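Local coordinates for tapirin (Caldicellulosiruptor kristjanssonii, PDB 6N2B), which probably binds cellulose and so helps cells of this extreme thermophile adhere to plant biomass, through a calcium-containing C-terminal beta-helix domain, at residues 269-273 / 408-413; 291-297 / 311-317; 329-333 / 352-356. Residue numbers count along the deposited sequence, not the author numbering.

Interaction 1: residues 269-273 / 408-413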
loop_
_atom_site.group_PDB
_atom_site.type_symbol
_atom_site.label_atom_id
_atom_site.label_comp_id
_atom_site.label_asym_id
_atom_site.label_seq_id
_atom_site.Cartn_x
_atom_site.Cartn_y
_atom_site.Cartn_z
ATOM N N ILE A 269 -1.874 10.075 -1.383
ATOM C CA ILE A 269 -0.414 10.008 -1.387
ATOM C C ILE A 269 0.057 8.565 -1.270
ATOM O O ILE A 269 -0.364 7.829 -0.368
ATOM C CB ILE A 269 0.190 10.863 -0.260
ATOM C CG1 ILE A 269 0.006 12.352 -0.575
ATOM C CG2 ILE A 269 1.662 10.507 -0.055
ATOM C CD1 ILE A 269 -0.403 13.207 0.611
ATOM N N MET A 270 0.949 8.171 -2.175
ATOM C CA MET A 270 1.778 6.982 -2.018
ATOM C C MET A 270 3.197 7.452 -1.720
ATOM O O MET A 270 3.893 7.950 -2.610
ATOM C CB MET A 270 1.734 6.105 -3.264
ATOM C CG MET A 270 2.475 4.792 -3.136
ATOM S SD MET A 270 2.264 3.848 -4.660
ATOM C CE MET A 270 2.649 2.210 -4.066
ATOM N N TYR A 271 3.609 7.319 -0.467
ATOM C CA TYR A 271 4.939 7.720 -0.028
ATOM C C TYR A 271 5.822 6.480 0.043
ATOM O O TYR A 271 5.522 5.537 0.784
ATOM C CB TYR A 271 4.878 8.436 1.329
ATOM C CG TYR A 271 6.224 8.887 1.878
ATOM C CD1 TYR A 271 7.109 7.969 2.442
ATOM C CD2 TYR A 271 6.612 10.226 1.832
ATOM C CE1 TYR A 271 8.343 8.362 2.948
ATOM C CE2 TYR A 271 7.845 10.637 2.343
ATOM C CZ TYR A 271 8.706 9.692 2.900
ATOM O OH TYR A 271 9.927 10.057 3.409
ATOM N N ILE A 272 6.914 6.496 -0.700
ATOM C CA ILE A 272 7.856 5.389 -0.727
ATOM C C ILE A 272 9.193 5.919 -0.228
ATOM O O ILE A 272 9.918 6.600 -0.967
ATOM C CB ILE A 272 7.985 4.785 -2.124
ATOM C CG1 ILE A 272 6.598 4.376 -2.637
ATOM C CG2 ILE A 272 8.968 3.625 -2.114
ATOM C CD1 ILE A 272 5.882 3.347 -1.778
ATOM N N GLN A 273 9.531 5.588 1.022
ATOM C CA GLN A 273 10.731 6.126 1.665
ATOM C C GLN A 273 11.995 5.907 0.833
ATOM O O GLN A 273 12.805 6.827 0.671
ATOM C CB GLN A 273 10.898 5.495 3.047
ATOM C CG GLN A 273 12.259 5.706 3.681
ATOM C CD GLN A 273 12.408 7.106 4.219
ATOM O OE1 GLN A 273 11.423 7.762 4.560
ATOM N NE2 GLN A 273 13.643 7.577 4.294
ATOM N N PHE A 408 3.918 17.919 1.051
ATOM C CA PHE A 408 3.539 16.673 1.722
ATOM C C PHE A 408 4.725 15.738 1.877
ATOM O O PHE A 408 4.756 14.923 2.806
ATOM C CB PHE A 408 2.391 15.961 0.980
ATOM C CG PHE A 408 2.822 15.173 -0.238
ATOM C CD1 PHE A 408 3.253 13.869 -0.124
ATOM C CD2 PHE A 408 2.748 15.730 -1.501
ATOM C CE1 PHE A 408 3.644 13.144 -1.240
ATOM C CE2 PHE A 408 3.126 15.005 -2.618
ATOM C CZ PHE A 408 3.578 13.707 -2.485
ATOM N N ILE A 409 5.700 15.834 0.975
ATOM C CA ILE A 409 6.848 14.942 1.034
ATOM C C ILE A 409 7.596 15.137 2.344
ATOM O O ILE A 409 7.851 14.180 3.085
ATOM C CB ILE A 409 7.757 15.161 -0.187
ATOM C CG1 ILE A 409 7.023 14.718 -1.449
ATOM C CG2 ILE A 409 9.084 14.398 -0.015
ATOM C CD1 ILE A 409 7.602 15.269 -2.706
ATOM N N ASP A 410 7.943 16.383 2.662
ATOM C CA ASP A 410 8.702 16.600 3.885
ATOM C C ASP A 410 7.849 16.296 5.107
ATOM O O ASP A 410 8.324 15.652 6.050
ATOM C CB ASP A 410 9.258 18.022 3.928
ATOM C CG ASP A 410 10.507 18.189 3.063
ATOM O OD1 ASP A 410 11.176 17.172 2.762
ATOM O OD2 ASP A 410 10.817 19.339 2.678
ATOM N N ASP A 411 6.577 16.702 5.077
ATOM C CA ASP A 411 5.643 16.406 6.161
ATOM C C ASP A 411 5.696 14.942 6.577
ATOM O O ASP A 411 5.741 14.618 7.771
ATOM C CB ASP A 411 4.219 16.755 5.731
ATOM C CG ASP A 411 3.981 18.237 5.647
ATOM O OD1 ASP A 411 4.836 19.023 6.125
ATOM O OD2 ASP A 411 2.926 18.608 5.096
ATOM N N ILE A 412 5.671 14.040 5.602
ATOM C CA ILE A 412 5.636 12.614 5.907
ATOM C C ILE A 412 7.016 12.115 6.304
ATOM O O ILE A 412 7.167 11.390 7.296
ATOM C CB ILE A 412 5.061 11.835 4.710
ATOM C CG1 ILE A 412 3.574 12.201 4.547
ATOM C CG2 ILE A 412 5.295 10.338 4.889
ATOM C CD1 ILE A 412 2.880 11.520 3.413
ATOM N N LYS A 413 8.044 12.509 5.548
ATOM C CA LYS A 413 9.418 12.200 5.935
ATOM C C LYS A 413 9.703 12.631 7.372
ATOM O O LYS A 413 10.474 11.977 8.084
ATOM C CB LYS A 413 10.380 12.891 4.967
ATOM C CG LYS A 413 11.709 12.182 4.745
ATOM C CD LYS A 413 12.739 13.149 4.182
ATOM C CE LYS A 413 12.693 13.229 2.646
ATOM N NZ LYS A 413 13.521 12.177 1.976
HETATM O O HOH W 1 13.633 9.636 1.279
#
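Strand 269-272, part of one rung of the parallel beta-helix, is crossed by the short helix 408-413 at -57°, with a closest axis approach of 9.9 Å. The helix belongs to the chain that follows the last rungs, and it lies against the outer face of the sheet; strand 269-272 comes some 135 residues earlier in the chain. The nearest CA pairs run in the same order along both segments, from Ile-269 and Phe-408 (8.3 Å between CA atoms) to Gln-273 and Lys-413 (7.5 Å between CA atoms), a spacing filled by side chains. Ile-269 and Tyr-271, two apart on the strand, both direct their CB toward the helix, while that of Met-270 between them points away. Ile-269 meets Phe-408 through a CH-pi contact, its CG1 3.9 Å from the centroid of the ring, and its CG2 lies 3.8 Å from Ile-412 CD1. Tyr-271, in the t rotamer, reaches toward the helix and receives Ile-412 CG2 over its ring face, 3.5 Å from the centroid, while Ile-409 O lies near the ring plane at the edge. Tyr-295 of the next rung also meets the Tyr-271 ring and hydrogen-bonds Lys-413 NZ. At the polar margin, Tyr-271 OH donates to Gln-273 OE1 (3.0 Å), and a water accepts from Lys-413 NZ at 2.6 Å and donates to Gln-273 O at 3.0 Å.

Interaction 2: residues 291-297 / 311-317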
loop_
_atom_site.group_PDB
_atom_site.type_symbol
_atom_site.label_atom_id
_atom_site.label_comp_id
_atom_site.label_asym_id
_atom_site.label_seq_id
_atom_site.Cartn_x
_atom_site.Cartn_y
_atom_site.Cartn_z
ATOM N N ALA A 291 -2.524 6.013 -9.408
ATOM C CA ALA A 291 -2.178 6.730 -8.200
ATOM C C ALA A 291 -2.238 8.217 -8.469
ATOM O O ALA A 291 -1.936 8.683 -9.570
ATOM C CB ALA A 291 -0.794 6.341 -7.678
ATOM N N ASN A 292 -2.664 8.952 -7.452
ATOM C CA ASN A 292 -2.731 10.401 -7.561
ATOM C C ASN A 292 -1.328 10.996 -7.480
ATOM O O ASN A 292 -0.796 11.499 -8.473
ATOM C CB ASN A 292 -3.652 10.946 -6.471
ATOM C CG ASN A 292 -3.863 12.430 -6.584
ATOM O OD1 ASN A 292 -3.595 13.023 -7.630
ATOM N ND2 ASN A 292 -4.332 13.049 -5.508
ATOM N N LYS A 293 -0.702 10.927 -6.310
ATOM C CA LYS A 293 0.657 11.416 -6.111
ATOM C C LYS A 293 1.539 10.269 -5.628
ATOM O O LYS A 293 1.145 9.506 -4.742
ATOM C CB LYS A 293 0.676 12.582 -5.118
ATOM C CG LYS A 293 -0.522 13.512 -5.240
ATOM C CD LYS A 293 -0.438 14.686 -4.281
ATOM C CE LYS A 293 -1.745 15.479 -4.254
ATOM N NZ LYS A 293 -1.560 16.855 -3.700
ATOM N N ILE A 294 2.709 10.133 -6.237
ATOM C CA ILE A 294 3.700 9.139 -5.858
ATOM C C ILE A 294 4.989 9.860 -5.504
ATOM O O ILE A 294 5.409 10.777 -6.222
ATOM C CB ILE A 294 3.971 8.134 -6.995
ATOM C CG1 ILE A 294 2.696 7.396 -7.392
ATOM C CG2 ILE A 294 5.102 7.175 -6.602
ATOM C CD1 ILE A 294 2.922 6.366 -8.485
ATOM N N TYR A 295 5.623 9.445 -4.410
ATOM C CA TYR A 295 6.982 9.875 -4.110
ATOM C C TYR A 295 7.831 8.650 -3.817
ATOM O O TYR A 295 7.397 7.746 -3.097
ATOM C CB TYR A 295 7.041 10.854 -2.913
ATOM C CG TYR A 295 8.444 11.032 -2.338
ATOM C CD1 TYR A 295 9.333 11.961 -2.882
ATOM C CD2 TYR A 295 8.887 10.261 -1.264
ATOM C CE1 TYR A 295 10.626 12.120 -2.374
ATOM C CE2 TYR A 295 10.172 10.413 -0.756
ATOM C CZ TYR A 295 11.034 11.346 -1.316
ATOM O OH TYR A 295 12.308 11.496 -0.815
ATOM N N THR A 296 9.033 8.610 -4.384
ATOM C CA THR A 296 10.056 7.665 -3.947
ATOM C C THR A 296 11.336 8.406 -3.582
ATOM O O THR A 296 11.618 9.499 -4.087
ATOM C CB THR A 296 10.402 6.609 -5.004
ATOM O OG1 THR A 296 11.436 7.115 -5.858
ATOM C CG2 THR A 296 9.197 6.245 -5.832
ATOM N N GLY A 297 12.113 7.788 -2.694
ATOM C CA GLY A 297 13.442 8.266 -2.359
ATOM C C GLY A 297 14.480 7.765 -3.340
ATOM O O GLY A 297 14.178 7.457 -4.499
ATOM N N ALA A 311 0.394 7.601 -12.855
ATOM C CA ALA A 311 0.454 8.556 -11.760
ATOM C C ALA A 311 0.093 9.934 -12.299
ATOM O O ALA A 311 0.427 10.274 -13.436
ATOM C CB ALA A 311 1.840 8.593 -11.105
ATOM N N ASN A 312 -0.605 10.724 -11.493
ATOM C CA ASN A 312 -0.871 12.093 -11.904
ATOM C C ASN A 312 0.288 13.014 -11.556
ATOM O O ASN A 312 0.617 13.920 -12.327
ATOM C CB ASN A 312 -2.156 12.597 -11.265
ATOM C CG ASN A 312 -2.846 13.609 -12.133
ATOM O OD1 ASN A 312 -3.244 13.302 -13.265
ATOM N ND2 ASN A 312 -2.978 14.835 -11.627
ATOM N N GLU A 313 0.888 12.821 -10.381
ATOM C CA GLU A 313 2.125 13.477 -9.990
ATOM C C GLU A 313 3.087 12.383 -9.587
ATOM O O GLU A 313 2.671 11.393 -8.975
ATOM C CB GLU A 313 1.926 14.452 -8.832
ATOM C CG GLU A 313 0.584 15.147 -8.853
ATOM C CD GLU A 313 0.437 16.241 -7.791
ATOM O OE1 GLU A 313 1.416 16.522 -7.053
ATOM O OE2 GLU A 313 -0.674 16.825 -7.702
ATOM N N ILE A 314 4.362 12.540 -9.953
ATOM C CA ILE A 314 5.412 11.592 -9.576
ATOM C C ILE A 314 6.653 12.394 -9.216
ATOM O O ILE A 314 7.106 13.230 -9.999
ATOM C CB ILE A 314 5.708 10.560 -10.693
ATOM C CG1 ILE A 314 7.028 9.820 -10.452
ATOM C CG2 ILE A 314 5.745 11.209 -12.052
ATOM C CD1 ILE A 314 7.013 8.894 -9.258
ATOM N N TYR A 315 7.186 12.165 -8.024
ATOM C CA TYR A 315 8.410 12.814 -7.579
ATOM C C TYR A 315 9.377 11.745 -7.117
ATOM O O TYR A 315 8.989 10.844 -6.369
ATOM C CB TYR A 315 8.143 13.799 -6.442
ATOM C CG TYR A 315 7.001 14.745 -6.717
ATOM C CD1 TYR A 315 7.189 15.873 -7.494
ATOM C CD2 TYR A 315 5.732 14.505 -6.206
ATOM C CE1 TYR A 315 6.136 16.754 -7.751
ATOM C CE2 TYR A 315 4.684 15.378 -6.447
ATOM C CZ TYR A 315 4.890 16.498 -7.230
ATOM O OH TYR A 315 3.861 17.364 -7.496
ATOM N N SER A 316 10.630 11.835 -7.553
ATOM C CA SER A 316 11.558 10.769 -7.212
ATOM C C SER A 316 12.979 11.289 -7.108
ATOM O O SER A 316 13.499 11.903 -8.045
ATOM C CB SER A 316 11.500 9.641 -8.233
ATOM O OG SER A 316 12.330 8.582 -7.802
ATOM N N ASP A 317 13.601 11.025 -5.964
ATOM C CA ASP A 317 15.005 11.326 -5.734
ATOM C C ASP A 317 15.933 10.310 -6.399
ATOM O O ASP A 317 17.154 10.385 -6.204
ATOM C CB ASP A 317 15.277 11.398 -4.228
ATOM C CG ASP A 317 14.643 12.625 -3.575
ATOM O OD1 ASP A 317 14.200 13.530 -4.312
ATOM O OD2 ASP A 317 14.589 12.697 -2.326
HETATM O O HOH W 2 -2.922 15.612 -8.494
HETATM O O HOH W 3 1.218 18.032 -4.894
#
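Successive rungs of the parallel beta-helix stack here in exact register, each residue of 291-297 lying beside the one twenty positions later in 311-317. Strands 293-296 and 314-316 run 4.8 Å apart at 7°, joined by parallel-sheet bonds such as Tyr-315 N to Ile-294 O (2.9 Å) and Thr-296 N to Tyr-315 O (3.0 Å). At the corner, Glu-313 N donates to Asn-292 O (2.9 Å).

The isoleucine and tyrosine pairs match in kind but differ in chi1, whereas Lys-293 and Glu-313 have nearly equal chi1. Ile-294 is m at chi1 and Ile-314 is t, which brings Ile-294 CG2 to 3.7 Å from Ile-314 CD1; Ile-294 CD1 reaches Ala-311 CB at 3.6 Å. Tyr-295 (t) and Tyr-315 (m) send their rings in different directions along the strands: Tyr-295 OH donates to Asp-317 OD2 (3.0 Å), whereas Tyr-315 OH turns back to Glu-313 OE1 (2.6 Å). Asp-317 has a second partner through OD1, the hydroxyl of Tyr-405. On the face shared by Ile-294 and Ile-314, Ser-316 OG donates to Thr-296 OG1 (2.6 Å), and Thr-296 OG1, with chi1 p, in turn donates a hydrogen bond to Gly-297 O (3.1 Å). Lys-293 and Glu-313 extend side by side, yet Lys-293 NZ stays 4.1 Å from Glu-313 OE2, beyond a salt bridge; one water joins Lys-293 NZ to Glu-313 OE1, and another links Glu-313 OE2 with Asn-292 OD1 and Asn-312 ND2.

The rungs are thus held by backbone bonds and isoleucine packing, with directed hydroxyl bonds and hydrated charges supplementing them.

Interaction 3: residues 329-333 / 352-356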
loop_
_atom_site.group_PDB
_atom_site.type_symbol
_atom_site.label_atom_id
_atom_site.label_comp_id
_atom_site.label_asym_id
_atom_site.label_seq_id
_atom_site.Cartn_x
_atom_site.Cartn_y
_atom_site.Cartn_z
ATOM N N GLU A 329 2.238 6.221 -17.526
ATOM C CA GLU A 329 1.702 7.510 -17.960
ATOM C C GLU A 329 1.755 8.531 -16.832
ATOM O O GLU A 329 1.332 8.240 -15.709
ATOM C CB GLU A 329 0.256 7.390 -18.429
ATOM C CG GLU A 329 -0.027 6.279 -19.410
ATOM C CD GLU A 329 -1.387 6.463 -20.062
ATOM O OE1 GLU A 329 -2.231 7.200 -19.483
ATOM O OE2 GLU A 329 -1.596 5.889 -21.156
ATOM N N ILE A 330 2.228 9.735 -17.142
ATOM C CA ILE A 330 2.238 10.846 -16.203
ATOM C C ILE A 330 1.133 11.817 -16.594
ATOM O O ILE A 330 1.169 12.406 -17.682
ATOM C CB ILE A 330 3.601 11.544 -16.178
ATOM C CG1 ILE A 330 4.695 10.532 -15.838
ATOM C CG2 ILE A 330 3.583 12.696 -15.178
ATOM C CD1 ILE A 330 6.075 11.076 -16.024
ATOM N N GLY A 331 0.161 12.006 -15.696
ATOM C CA GLY A 331 -1.033 12.753 -16.049
ATOM C C GLY A 331 -0.901 14.252 -15.916
ATOM O O GLY A 331 -1.566 14.997 -16.644
ATOM N N SER A 332 -0.039 14.722 -15.016
ATOM C CA SER A 332 0.050 16.155 -14.782
ATOM C C SER A 332 1.477 16.670 -14.559
ATOM O O SER A 332 1.858 17.678 -15.167
ATOM C CB SER A 332 -0.847 16.532 -13.609
ATOM O OG SER A 332 -0.830 17.926 -13.394
ATOM N N ILE A 333 2.284 16.031 -13.707
ATOM C CA ILE A 333 3.630 16.555 -13.437
ATOM C C ILE A 333 4.564 15.439 -12.985
ATOM O O ILE A 333 4.150 14.475 -12.335
ATOM C CB ILE A 333 3.583 17.708 -12.402
ATOM C CG1 ILE A 333 4.908 18.458 -12.370
ATOM C CG2 ILE A 333 3.246 17.177 -11.041
ATOM C CD1 ILE A 333 4.836 19.764 -11.597
ATOM N N GLY A 352 -1.014 18.320 -21.454
ATOM C CA GLY A 352 -1.029 19.246 -20.352
ATOM C C GLY A 352 0.018 18.985 -19.292
ATOM O O GLY A 352 0.281 19.872 -18.471
ATOM N N ALA A 353 0.632 17.805 -19.296
ATOM C CA ALA A 353 1.592 17.417 -18.277
ATOM C C ALA A 353 3.002 17.893 -18.632
ATOM O O ALA A 353 3.325 18.152 -19.796
ATOM C CB ALA A 353 1.577 15.897 -18.092
ATOM N N THR A 354 3.842 18.006 -17.603
ATOM C CA THR A 354 5.259 18.302 -17.773
ATOM C C THR A 354 6.077 17.336 -16.933
ATOM O O THR A 354 5.846 17.209 -15.730
ATOM C CB THR A 354 5.607 19.743 -17.369
ATOM O OG1 THR A 354 4.869 20.674 -18.178
ATOM C CG2 THR A 354 7.076 19.987 -17.568
ATOM N N LEU A 355 7.025 16.658 -17.561
ATOM C CA LEU A 355 8.029 15.878 -16.851
ATOM C C LEU A 355 9.328 16.676 -16.776
ATOM O O LEU A 355 9.769 17.238 -17.782
ATOM C CB LEU A 355 8.267 14.540 -17.559
ATOM C CG LEU A 355 9.507 13.757 -17.095
ATOM C CD1 LEU A 355 9.468 13.533 -15.597
ATOM C CD2 LEU A 355 9.658 12.418 -17.809
ATOM N N TYR A 356 9.933 16.734 -15.591
ATOM C CA TYR A 356 11.303 17.210 -15.430
ATOM C C TYR A 356 12.152 16.058 -14.931
ATOM O O TYR A 356 11.777 15.392 -13.965
ATOM C CB TYR A 356 11.411 18.369 -14.439
ATOM C CG TYR A 356 10.455 19.519 -14.675
ATOM C CD1 TYR A 356 9.118 19.429 -14.274
ATOM C CD2 TYR A 356 10.889 20.709 -15.274
ATOM C CE1 TYR A 356 8.238 20.476 -14.466
ATOM C CE2 TYR A 356 10.008 21.771 -15.474
ATOM C CZ TYR A 356 8.681 21.645 -15.068
ATOM O OH TYR A 356 7.789 22.675 -15.264
#
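This contact joins consecutive rungs of the parallel beta-helix where the corner after strand 327-330 meets the start of strand 354-357. The chain bends at Gly-331 and Ser-332 and resumes as a strand at Ile-333, which forms a parallel bridge with Thr-354 (5.0 Å between their CA atoms). A single hydrogen bond joins the two segments, from Thr-354 N to Ser-332 O at 3.2 Å. Ser-332 O also receives a CA-H...O contact from Ala-353 CA at 3.1 Å, and Ile-333 CA makes a similar one to Thr-354 O at 3.3 Å.

Ala-353 is tucked into the bend: its CB lies 3.5 Å from Ile-330 O and 3.6 Å from Gly-331 O, and its CA is just 4.0 Å from that of Ser-332. Before it, Gly-352 has a positive phi of 86°, at which a CB would press on the preceding carbonyl oxygen, so glycine suits this position. Ile-330 and Leu-355 pack loosely, CD1 to CD1 at 4.2 Å, and both also touch Ile-349 on strand 346-349. Ile-333, by contrast, sits beside Tyr-356, whose ring meets Phe-402 of the chain beyond the last rungs; Ile-333 CG1 lies near the ring plane, at the edge, 4.4 Å from Tyr-356 CE1.

All three contacts reach one curled sheet system of the beta-helix and follow its axis. Strands 269-272, 293-296, 314-316, 333-336 and 354-357 are successive neighbours on one side, so interactions 1 and 2 (centres 9 Å apart) and interactions 2 and 3 (centres 11 Å apart) adjoin, whereas the centres of interactions 1 and 3 are 19 Å apart, with nearest atoms about 9 Å apart. Backbone pairs join the neighbours: Met-270 N lies 2.9 Å from Lys-293 O, and Asn-312 O 3.0 Å from Ile-333 N. In sequence, interactions 2 and 3 follow one another between the segments of interaction 1. Local stacking therefore builds the elongated solenoid, and the returning chain then packs helix 408-413 along its flank.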